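Local coordinates for protein arabinofuranosidase (PDB 2Y2W) that hydrolyses terminal alpha-L-arabinofuranosyl bonds in arabinan and arabinoxylan, as a family 51 glycoside hydrolase that helps degrade plant cell walls, at residues F67-G72 and R407-N412. Sequence-based numbering, arbitrary orientation.
Sequences FVEHLG and RAQLVN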
loop_
_atom_site.group_PDB
_atom_site.type_symbol
_atom_site.label_atom_id
_atom_site.label_comp_id
_atom_site.label_asym_id
_atom_site.label_seq_id
_atom_site.Cartn_x
_atom_site.Cartn_y
_atom_site.Cartn_z
ATOM N N PHE D 67 -4.329 16.989 24.572
ATOM C CA PHE D 67 -4.071 16.720 23.169
ATOM C C PHE D 67 -3.611 17.998 22.474
ATOM O O PHE D 67 -4.324 18.998 22.458
ATOM C CB PHE D 67 -5.351 16.138 22.537
ATOM C CG PHE D 67 -5.288 15.916 21.039
ATOM C CD1 PHE D 67 -4.106 15.554 20.401
ATOM C CD2 PHE D 67 -6.447 16.023 20.277
ATOM C CE1 PHE D 67 -4.075 15.337 19.029
ATOM C CE2 PHE D 67 -6.423 15.807 18.904
ATOM C CZ PHE D 67 -5.234 15.463 18.282
ATOM N N VAL D 68 -2.402 17.956 21.924
ATOM C CA VAL D 68 -1.847 19.060 21.151
ATOM C C VAL D 68 -1.685 18.634 19.691
ATOM O O VAL D 68 -0.935 17.703 19.376
ATOM C CB VAL D 68 -0.500 19.562 21.743
ATOM C CG1 VAL D 68 0.195 20.515 20.790
ATOM C CG2 VAL D 68 -0.727 20.248 23.075
ATOM N N GLU D 69 -2.413 19.315 18.810
ATOM C CA GLU D 69 -2.343 19.063 17.379
ATOM C C GLU D 69 -1.765 20.283 16.674
ATOM O O GLU D 69 -1.963 21.420 17.119
ATOM C CB GLU D 69 -3.735 18.736 16.821
ATOM C CG GLU D 69 -3.745 18.260 15.361
ATOM C CD GLU D 69 -5.136 17.927 14.831
ATOM O OE1 GLU D 69 -6.096 17.852 15.631
ATOM O OE2 GLU D 69 -5.269 17.729 13.603
ATOM N N HIS D 70 -1.041 20.043 15.583
ATOM C CA HIS D 70 -0.639 21.118 14.687
ATOM C C HIS D 70 -1.879 21.622 13.951
ATOM O O HIS D 70 -2.057 21.395 12.753
ATOM C CB HIS D 70 0.423 20.640 13.703
ATOM C CG HIS D 70 1.783 20.477 14.306
ATOM N ND1 HIS D 70 2.886 21.164 13.845
ATOM C CD2 HIS D 70 2.221 19.703 15.327
ATOM C CE1 HIS D 70 3.944 20.821 14.558
ATOM N NE2 HIS D 70 3.568 19.936 15.463
ATOM N N LEU D 71 -2.738 22.296 14.711
ATOM C CA LEU D 71 -4.000 22.831 14.236
ATOM C C LEU D 71 -4.087 24.265 14.723
ATOM O O LEU D 71 -3.799 24.546 15.890
ATOM C CB LEU D 71 -5.154 22.019 14.826
ATOM C CG LEU D 71 -6.604 22.129 14.339
ATOM C CD1 LEU D 71 -7.444 21.123 15.099
ATOM C CD2 LEU D 71 -7.201 23.525 14.499
ATOM N N GLY D 72 -4.474 25.166 13.824
ATOM C CA GLY D 72 -4.684 26.567 14.161
ATOM C C GLY D 72 -3.534 27.143 14.954
ATOM O O GLY D 72 -2.421 27.254 14.444
ATOM N N ARG D 407 -8.500 15.317 26.581
ATOM C CA ARG D 407 -9.380 16.427 26.244
ATOM C C ARG D 407 -8.785 17.235 25.095
ATOM O O ARG D 407 -7.606 17.596 25.120
ATOM C CB ARG D 407 -9.630 17.326 27.455
ATOM C CG ARG D 407 -10.868 18.201 27.300
ATOM C CD ARG D 407 -10.715 19.532 28.010
ATOM N NE ARG D 407 -11.697 20.506 27.532
ATOM C CZ ARG D 407 -11.533 21.284 26.464
ATOM N NH1 ARG D 407 -10.422 21.215 25.738
ATOM N NH2 ARG D 407 -12.487 22.133 26.112
ATOM N N ALA D 408 -9.610 17.505 24.088
ATOM C CA ALA D 408 -9.182 18.241 22.905
ATOM C C ALA D 408 -9.742 19.664 22.911
ATOM O O ALA D 408 -10.955 19.844 23.006
ATOM C CB ALA D 408 -9.616 17.503 21.644
ATOM N N GLN D 409 -8.879 20.680 22.834
ATOM C CA GLN D 409 -7.422 20.533 22.846
ATOM C C GLN D 409 -6.811 21.397 23.957
ATOM O O GLN D 409 -7.542 22.003 24.742
ATOM C CB GLN D 409 -6.826 20.871 21.472
ATOM C CG GLN D 409 -6.961 19.739 20.451
ATOM C CD GLN D 409 -6.416 20.084 19.080
ATOM O OE1 GLN D 409 -5.482 20.872 18.945
ATOM N NE2 GLN D 409 -6.993 19.476 18.051
ATOM N N LEU D 410 -5.483 21.456 24.028
ATOM C CA LEU D 410 -4.812 22.081 25.173
ATOM C C LEU D 410 -4.812 23.616 25.172
ATOM O O LEU D 410 -5.124 24.234 26.192
ATOM C CB LEU D 410 -3.385 21.541 25.335
ATOM C CG LEU D 410 -2.650 21.895 26.634
ATOM C CD1 LEU D 410 -3.383 21.365 27.870
ATOM C CD2 LEU D 410 -1.219 21.386 26.598
ATOM N N VAL D 411 -4.449 24.222 24.044
ATOM C CA VAL D 411 -4.316 25.680 23.965
ATOM C C VAL D 411 -4.964 26.257 22.700
ATOM O O VAL D 411 -4.763 25.739 21.603
ATOM C CB VAL D 411 -2.829 26.131 24.053
ATOM C CG1 VAL D 411 -2.724 27.645 24.206
ATOM C CG2 VAL D 411 -2.124 25.445 25.208
ATOM N N ASN D 412 -5.741 27.327 22.884
ATOM C CA ASN D 412 -6.381 28.098 21.799
ATOM C C ASN D 412 -7.477 27.375 21.015
ATOM O O ASN D 412 -8.570 27.913 20.828
ATOM C CB ASN D 412 -5.341 28.703 20.842
ATOM C CG ASN D 412 -4.605 29.887 21.445
ATOM O OD1 ASN D 412 -5.094 30.539 22.369
ATOM N ND2 ASN D 412 -3.426 30.177 20.911
#
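Glu69 and Gln409 meet where the first and last strands of a (beta/alpha)8 barrel, 65-67 and 402-408, close the parallel sheet and run out into loops at the catalytic end. Both residues probably bind the arabinofuranose, as in related enzymes, and Gln409 is also likely to matter for substrate recognition.

Two weak polar bonds join them, with the amide of Gln409 using both its ends. Its NE2 donates to Glu69 OE1 at 3.0 Å, though bent to 121°, while its OE1 accepts from the backbone N of Glu69 at 3.4 Å. The carboxylate and amide planes are 30° apart. The other carboxylate oxygen, Glu69 OE2, accepts hydrogen bonds from Phe115 N and Trp139 NE1, two bonds that help hold the carboxylate in place. A backbone bond, less bent than the amide-to-carboxylate one, runs from Leu410 N to Phe67 O at 3.1 Å, just beyond the cis peptide that links Ala408 to Gln409.

Van der Waals contacts make up the rest. The Phe67 ring has Ala408 CB at its edge, in the ring plane, 3.8 Å from CD2. The Phe67 side chain also touches Glu340, the probable nucleophile, and its ring makes a cation-pi contact with Arg109. With CG anti to its own carbonyl carbon (chi1 -79°), Gln409 sets that atom 3.4 Å from Phe67 O; the chain beyond CG is extended. Val68 CG2 reaches Leu410 at both CB and CD2, and Leu410 continues onto Val100 and Leu103 of helix 94-103. At the loop end, Leu71 brings CD1 to 3.4 Å from Gln409 NE2.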